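Local coordinates for beta subunit of photoactivated adenylyl cyclase (Beggiatoa sp. PS, PDB 5MBC), which probably makes cyclic AMP from ATP in response to blue light, which a flavin-binding BLUF domain senses for the cyclase domain, at residues Lys6-Ile11 with Leu80-Asp85; Val198-Gly203 with Asp268-Gly273. All coordinates share one frame; numbering follows the deposited sequence. Where two conformers were deposited one is given.

In the fold
Contact 1 joins Lys6-Ile11 to Leu80-Asp85 in the BLUF sensor domain. Contact 2 joins Val198-Gly203 to Asp268-Gly273 in the cyclase domain. Their centres lie 28 Å apart and they share no strand. Contact 1 is a partly buried pair of neighbouring antiparallel strands, held by backbone bonds and by a salt bridge on one face. Contact 2 is buried at the subunit interface. There the two strands cross without pairing, and one lysine and two waters span them. Both contacts touch the second subunit. Contact 1 meets it through packing near Ile11 and Leu80, whereas contact 2 also exchanges hydrogen bonds with it.

Contact 1: Lys6-Ile11 with Leu80-Asp85; sequences KRLVYI and LKTEYD. With FMN (flavin mononucleotide), chain G.
Arg7 and Glu83 face each other as a hydrogen-bonded pair of antiparallel strands in the sheet of the BLUF domain. Arg7 N gives a bond to Glu83 O (2.9 Å), and Glu83 N returns one to Arg7 O that is almost straight at 175°. A classic beta bulge follows, in which Leu80 and Lys81 both face Val9. Leu80 N binds Val9 O at 2.8 Å, while the bond from Lys81 N to the same oxygen is weak.

The Arg7 side chain runs alongside that of Glu83. CB leaves on the face it shares with Val9, Lys81 and Glu83, with CG anti to the backbone N (chi1 174°). CD passes Glu83 OE2 at 4.1 Å, and the chain bends at its third torsion. NE makes a salt bridge to Glu83 OE2 at 3.1 Å. That oxygen lies close to the guanidinium plane, yet NE meets it from above the carboxylate plane, the two groups being turned 79° apart. NH2 adds a weak bond to Glu83 OE1. NH1 turns to Glu55 in a second salt bridge. A water gives protons to both Arg7 O and Glu83 OE2. With an alanine here, Glu55 would probably lose this charge partner and Glu83 would be left with the long salt bridge to Lys81.

On the other face, Leu8 CD2 sits against the Thr82 side chain, 3.4 Å from its OG1. Thr82 CG2 also lies over one face of the Tyr84 ring, toward its rim. At the bulge end, Ile11 and Leu80 cross at about a right angle, CG2 of Ile11 touching CD1 of Leu80 at 3.6 Å. The second subunit packs on both through Ile119. Tyr10 OH is hydrogen-bonded to Gln52, which also binds FMN, and lies 3.3 Å from FMN C6.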
loop_
_atom_site.group_PDB
_atom_site.type_symbol
_atom_site.label_atom_id
_atom_site.label_comp_id
_atom_site.label_asym_id
_atom_site.label_seq_id
_atom_site.Cartn_x
_atom_site.Cartn_y
_atom_site.Cartn_z
ATOM N N LYS B 6 26.943 -15.751 -0.160
ATOM C CA LYS B 6 25.669 -15.105 -0.433
ATOM C C LYS B 6 25.857 -14.095 -1.557
ATOM O O LYS B 6 26.979 -13.702 -1.883
ATOM C CB LYS B 6 25.107 -14.407 0.815
ATOM C CG LYS B 6 25.863 -13.146 1.208
ATOM C CD LYS B 6 25.443 -12.640 2.580
ATOM C CE LYS B 6 23.935 -12.490 2.685
ATOM N NZ LYS B 6 23.534 -11.772 3.929
ATOM N N ARG B 7 24.743 -13.680 -2.152
ATOM C CA ARG B 7 24.773 -12.685 -3.217
ATOM C C ARG B 7 23.619 -11.712 -3.040
ATOM O O ARG B 7 22.461 -12.129 -2.953
ATOM C CB ARG B 7 24.703 -13.340 -4.603
ATOM C CG ARG B 7 24.590 -12.333 -5.741
ATOM C CD ARG B 7 24.820 -12.968 -7.106
ATOM N NE ARG B 7 23.927 -14.093 -7.360
ATOM C CZ ARG B 7 24.321 -15.360 -7.424
ATOM N NH1 ARG B 7 25.601 -15.667 -7.259
ATOM N NH2 ARG B 7 23.439 -16.321 -7.660
ATOM N N LEU B 8 23.938 -10.420 -2.989
ATOM C CA LEU B 8 22.958 -9.353 -2.858
ATOM C C LEU B 8 22.939 -8.506 -4.124
ATOM O O LEU B 8 23.918 -8.452 -4.872
ATOM C CB LEU B 8 23.271 -8.449 -1.658
ATOM C CG LEU B 8 23.975 -9.036 -0.435
ATOM C CD1 LEU B 8 24.299 -7.935 0.563
ATOM C CD2 LEU B 8 23.114 -10.093 0.208
ATOM N N VAL B 9 21.818 -7.826 -4.339
ATOM C CA VAL B 9 21.676 -6.858 -5.420
ATOM C C VAL B 9 20.808 -5.719 -4.906
ATOM O O VAL B 9 19.738 -5.956 -4.335
ATOM C CB VAL B 9 21.078 -7.483 -6.698
ATOM C CG1 VAL B 9 19.803 -8.250 -6.389
ATOM C CG2 VAL B 9 20.822 -6.409 -7.747
ATOM N N TYR B 10 21.282 -4.488 -5.072
ATOM C CA TYR B 10 20.553 -3.327 -4.589
ATOM C C TYR B 10 20.577 -2.233 -5.645
ATOM O O TYR B 10 21.412 -2.230 -6.553
ATOM C CB TYR B 10 21.132 -2.796 -3.266
ATOM C CG TYR B 10 22.474 -2.102 -3.395
ATOM C CD1 TYR B 10 22.553 -0.736 -3.645
ATOM C CD2 TYR B 10 23.659 -2.809 -3.253
ATOM C CE1 TYR B 10 23.773 -0.100 -3.762
ATOM C CE2 TYR B 10 24.884 -2.180 -3.365
ATOM C CZ TYR B 10 24.935 -0.826 -3.621
ATOM O OH TYR B 10 26.154 -0.196 -3.737
ATOM N N ILE B 11 19.639 -1.302 -5.511
ATOM C CA ILE B 11 19.618 -0.078 -6.297
ATOM C C ILE B 11 19.645 1.100 -5.336
ATOM O O ILE B 11 19.182 1.007 -4.195
ATOM C CB ILE B 11 18.389 0.005 -7.229
ATOM C CG1 ILE B 11 17.094 -0.095 -6.422
ATOM C CG2 ILE B 11 18.454 -1.081 -8.292
ATOM C CD1 ILE B 11 15.843 0.076 -7.253
ATOM N N LEU B 80 17.249 -5.328 -3.239
ATOM C CA LEU B 80 16.113 -5.951 -3.910
ATOM C C LEU B 80 16.037 -7.451 -3.667
ATOM O O LEU B 80 14.935 -8.002 -3.566
ATOM C CB LEU B 80 16.184 -5.683 -5.413
ATOM C CG LEU B 80 16.269 -4.226 -5.864
ATOM C CD1 LEU B 80 16.800 -4.154 -7.283
ATOM C CD2 LEU B 80 14.909 -3.554 -5.766
ATOM N N LYS B 81 17.179 -8.128 -3.576
ATOM C CA LYS B 81 17.179 -9.582 -3.580
ATOM C C LYS B 81 18.445 -10.092 -2.909
ATOM O O LYS B 81 19.529 -9.541 -3.117
ATOM C CB LYS B 81 17.075 -10.112 -5.016
ATOM C CG LYS B 81 17.161 -11.616 -5.165
ATOM C CD LYS B 81 17.155 -11.994 -6.637
ATOM C CE LYS B 81 17.229 -13.495 -6.839
ATOM N NZ LYS B 81 17.262 -13.846 -8.286
ATOM N N THR B 82 18.295 -11.144 -2.109
ATOM C CA THR B 82 19.410 -11.786 -1.424
ATOM C C THR B 82 19.313 -13.287 -1.641
ATOM O O THR B 82 18.298 -13.901 -1.298
ATOM C CB THR B 82 19.406 -11.463 0.074
ATOM O OG1 THR B 82 19.710 -10.077 0.270
ATOM C CG2 THR B 82 20.434 -12.313 0.799
ATOM N N GLU B 83 20.363 -13.873 -2.211
ATOM C CA GLU B 83 20.437 -15.310 -2.446
ATOM C C GLU B 83 21.417 -15.912 -1.449
ATOM O O GLU B 83 22.590 -15.524 -1.416
ATOM C CB GLU B 83 20.869 -15.610 -3.882
ATOM C CG GLU B 83 20.036 -14.902 -4.939
ATOM C CD GLU B 83 20.485 -15.224 -6.351
ATOM O OE1 GLU B 83 20.443 -16.411 -6.736
ATOM O OE2 GLU B 83 20.888 -14.289 -7.075
ATOM N N TYR B 84 20.937 -16.849 -0.640
ATOM C CA TYR B 84 21.737 -17.472 0.403
ATOM C C TYR B 84 22.302 -18.802 -0.077
ATOM O O TYR B 84 21.661 -19.533 -0.837
ATOM C CB TYR B 84 20.907 -17.695 1.670
ATOM C CG TYR B 84 20.261 -16.445 2.224
ATOM C CD1 TYR B 84 18.979 -16.073 1.840
ATOM C CD2 TYR B 84 20.928 -15.642 3.141
ATOM C CE1 TYR B 84 18.382 -14.935 2.347
ATOM C CE2 TYR B 84 20.338 -14.502 3.654
ATOM C CZ TYR B 84 19.065 -14.155 3.255
ATOM O OH TYR B 84 18.475 -13.019 3.761
ATOM N N ASP B 85 23.517 -19.107 0.383
ATOM C CA ASP B 85 24.191 -20.373 0.093
ATOM C C ASP B 85 24.278 -20.620 -1.412
ATOM O O ASP B 85 23.849 -21.654 -1.929
ATOM C CB ASP B 85 23.494 -21.536 0.807
ATOM C CG ASP B 85 24.334 -22.799 0.824
ATOM O OD1 ASP B 85 25.278 -22.876 1.638
ATOM O OD2 ASP B 85 24.046 -23.718 0.028
HETATM N N1 FMN G . 33.757 -0.299 -1.590
HETATM C C2 FMN G . 34.270 -1.575 -1.699
HETATM O O2 FMN G . 35.294 -1.872 -1.088
HETATM N N3 FMN G . 33.639 -2.515 -2.487
HETATM C C4 FMN G . 32.488 -2.180 -3.171
HETATM O O4 FMN G . 31.927 -3.017 -3.876
HETATM C C4A FMN G . 31.968 -0.895 -3.062
HETATM N N5 FMN G . 30.820 -0.558 -3.745
HETATM C C5A FMN G . 30.303 0.714 -3.639
HETATM C C6 FMN G . 29.144 1.046 -4.331
HETATM C C7 FMN G . 28.618 2.327 -4.229
HETATM C C7M FMN G . 27.366 2.680 -4.977
HETATM C C8 FMN G . 29.251 3.277 -3.434
HETATM C C8M FMN G . 28.687 4.662 -3.320
HETATM C C9 FMN G . 30.411 2.943 -2.742
HETATM C C9A FMN G . 30.939 1.661 -2.844
HETATM N N10 FMN G . 32.090 1.327 -2.155
HETATM C C10 FMN G . 32.607 0.049 -2.266
HETATM C "C1'" FMN G . 32.780 2.351 -1.299
HETATM C "C2'" FMN G . 32.572 2.066 0.186
HETATM O "O2'" FMN G . 31.252 2.399 0.552
HETATM C "C3'" FMN G . 33.545 2.876 1.035
HETATM O "O3'" FMN G . 33.428 4.241 0.699
HETATM C "C4'" FMN G . 34.987 2.432 0.814
HETATM O "O4'" FMN G . 35.084 1.031 0.940
HETATM C "C5'" FMN G . 35.914 3.108 1.817
HETATM O "O5'" FMN G . 36.284 2.203 2.835
HETATM P P FMN G . 36.853 2.753 4.238
HETATM O O1P FMN G . 35.962 2.271 5.357
HETATM O O2P FMN G . 38.268 2.272 4.446
HETATM O O3P FMN G . 36.828 4.265 4.212
HETATM O O HOH W 1 20.749 -11.751 -5.564
#

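Contact 2: Val198-Gly203 with Asp268-Gly273; sequences VTKFIG and DHTLLG
Two strands of the cyclase catalytic domain cross here at the dimer interface, and Lys200 of one reaches His269 of the other. The strand axes stay 8.0 Å apart at an angle of 99°, so the link is made by side chains and water. Lys200 sits at a classic beta bulge, where Thr199 and Lys200 both face Met207 on the neighbouring strand.

The Lys200 chain leaves with CG between the backbone N and the carbonyl carbon (chi1 60°) and bends at its third torsion. This carries CE past His269 O and sets NZ 2.9 Å from that oxygen in a hydrogen bond. The ammonium comes in tilted 18° from the carbonyl plane. NZ also gives a bond to a water at 3.1 Å, and this water is hydrogen-bonded to Thr270 OG1 at 2.7 Å. The same NZ binds Phe201 O of the second subunit. Asp268 OD2 stands 4.3 Å from NZ, beyond a salt bridge, but its charge would probably still steady the ammonium. That oxygen accepts a bond from Phe201 N of the second subunit. One Phe201 backbone of the partner is thus held by both residues.

A second water bridges Thr199 and His269. It is hydrogen-bonded to Thr199 O at 2.8 Å and to His269 ND1 at 3.0 Å. The Leu271 side chain also passes obliquely across that of Thr199, with CD1 3.9 Å from OG1. Met207 touches both residues. Thr270 OG1, besides its water, bonds to Gly203 O of the second subunit. Backbone atoms of one subunit are gripped by side chains of the other, as in the paired catalytic domains of class III nucleotidyl cyclases, here two copies of one chain.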
loop_
_atom_site.group_PDB
_atom_site.type_symbol
_atom_site.label_atom_id
_atom_site.label_comp_id
_atom_site.label_asym_id
_atom_site.label_seq_id
_atom_site.Cartn_x
_atom_site.Cartn_y
_atom_site.Cartn_z
ATOM N N VAL B 198 4.998 3.755 11.690
ATOM C CA VAL B 198 3.709 4.185 11.161
ATOM C C VAL B 198 3.153 3.076 10.279
ATOM O O VAL B 198 3.800 2.641 9.320
ATOM C CB VAL B 198 3.839 5.501 10.387
ATOM C CG1 VAL B 198 2.485 5.925 9.841
ATOM C CG2 VAL B 198 4.422 6.586 11.280
ATOM N N THR B 199 1.949 2.605 10.605
ATOM C CA THR B 199 1.370 1.490 9.866
ATOM C C THR B 199 0.731 1.958 8.564
ATOM O O THR B 199 1.073 1.462 7.486
ATOM C CB THR B 199 0.347 0.756 10.736
ATOM O OG1 THR B 199 0.953 0.396 11.985
ATOM C CG2 THR B 199 -0.133 -0.506 10.038
ATOM N N LYS B 200 -0.189 2.917 8.643
ATOM C CA LYS B 200 -0.873 3.425 7.460
ATOM C C LYS B 200 -1.649 4.678 7.843
ATOM O O LYS B 200 -1.819 4.994 9.023
ATOM C CB LYS B 200 -1.809 2.374 6.858
ATOM C CG LYS B 200 -2.898 1.906 7.806
ATOM C CD LYS B 200 -3.533 0.618 7.313
ATOM C CE LYS B 200 -2.494 -0.485 7.183
ATOM N NZ LYS B 200 -3.087 -1.768 6.718
ATOM N N PHE B 201 -2.114 5.391 6.821
ATOM C CA PHE B 201 -3.031 6.510 6.985
ATOM C C PHE B 201 -4.434 6.049 6.613
ATOM O O PHE B 201 -4.631 5.442 5.555
ATOM C CB PHE B 201 -2.622 7.697 6.111
ATOM C CG PHE B 201 -1.228 8.194 6.367
ATOM C CD1 PHE B 201 -0.752 8.338 7.661
ATOM C CD2 PHE B 201 -0.391 8.513 5.311
ATOM C CE1 PHE B 201 0.533 8.796 7.894
ATOM C CE2 PHE B 201 0.894 8.970 5.537
ATOM C CZ PHE B 201 1.357 9.111 6.831
ATOM N N ILE B 202 -5.398 6.329 7.481
ATOM C CA ILE B 202 -6.797 5.974 7.252
ATOM C C ILE B 202 -7.582 7.277 7.315
ATOM O O ILE B 202 -8.013 7.714 8.386
ATOM C CB ILE B 202 -7.314 4.955 8.268
ATOM C CG1 ILE B 202 -6.363 3.761 8.352
ATOM C CG2 ILE B 202 -8.717 4.503 7.893
ATOM C CD1 ILE B 202 -6.467 2.991 9.645
ATOM N N GLY B 203 -7.785 7.904 6.161
ATOM C CA GLY B 203 -8.345 9.244 6.165
ATOM C C GLY B 203 -7.367 10.190 6.829
ATOM O O GLY B 203 -6.174 10.213 6.506
ATOM N N ASP B 268 -1.436 -6.462 1.095
ATOM C CA ASP B 268 -1.261 -5.352 2.021
ATOM C C ASP B 268 -0.622 -5.879 3.297
ATOM O O ASP B 268 -0.677 -7.076 3.592
ATOM C CB ASP B 268 -2.593 -4.656 2.330
ATOM C CG ASP B 268 -2.423 -3.179 2.635
ATOM O OD1 ASP B 268 -1.298 -2.764 2.982
ATOM O OD2 ASP B 268 -3.418 -2.430 2.524
ATOM N N HIS B 269 -0.002 -4.970 4.040
ATOM C CA HIS B 269 0.515 -5.264 5.369
ATOM C C HIS B 269 -0.497 -4.772 6.395
ATOM O O HIS B 269 -0.904 -3.607 6.358
ATOM C CB HIS B 269 1.872 -4.600 5.601
ATOM C CG HIS B 269 2.459 -4.897 6.944
ATOM N ND1 HIS B 269 2.338 -4.039 8.017
ATOM C CD2 HIS B 269 3.154 -5.968 7.395
ATOM C CE1 HIS B 269 2.942 -4.564 9.067
ATOM N NE2 HIS B 269 3.443 -5.735 8.718
ATOM N N THR B 270 -0.909 -5.657 7.301
ATOM C CA THR B 270 -1.962 -5.327 8.247
ATOM C C THR B 270 -1.613 -5.865 9.628
ATOM O O THR B 270 -0.705 -6.685 9.794
ATOM C CB THR B 270 -3.317 -5.884 7.788
ATOM O OG1 THR B 270 -4.373 -5.161 8.429
ATOM C CG2 THR B 270 -3.438 -7.355 8.141
ATOM N N LEU B 271 -2.350 -5.372 10.624
ATOM C CA LEU B 271 -2.249 -5.816 12.009
ATOM C C LEU B 271 -3.618 -6.330 12.430
ATOM O O LEU B 271 -4.608 -5.594 12.353
ATOM C CB LEU B 271 -1.796 -4.679 12.930
ATOM C CG LEU B 271 -0.424 -4.050 12.684
ATOM C CD1 LEU B 271 -0.175 -2.905 13.654
ATOM C CD2 LEU B 271 0.665 -5.092 12.806
ATOM N N LEU B 272 -3.675 -7.585 12.870
ATOM C CA LEU B 272 -4.927 -8.254 13.207
ATOM C C LEU B 272 -5.015 -8.435 14.717
ATOM O O LEU B 272 -4.231 -9.193 15.298
ATOM C CB LEU B 272 -5.024 -9.612 12.508
ATOM C CG LEU B 272 -4.848 -9.672 10.990
ATOM C CD1 LEU B 272 -4.759 -11.118 10.524
ATOM C CD2 LEU B 272 -5.989 -8.961 10.291
ATOM N N GLY B 273 -5.976 -7.761 15.346
ATOM C CA GLY B 273 -6.163 -7.918 16.777
ATOM C C GLY B 273 -7.138 -6.946 17.409
ATOM O O GLY B 273 -7.442 -5.895 16.836
HETATM O O HOH W 2 1.573 -1.297 7.095
HETATM O O HOH W 3 -3.785 -2.760 9.583
#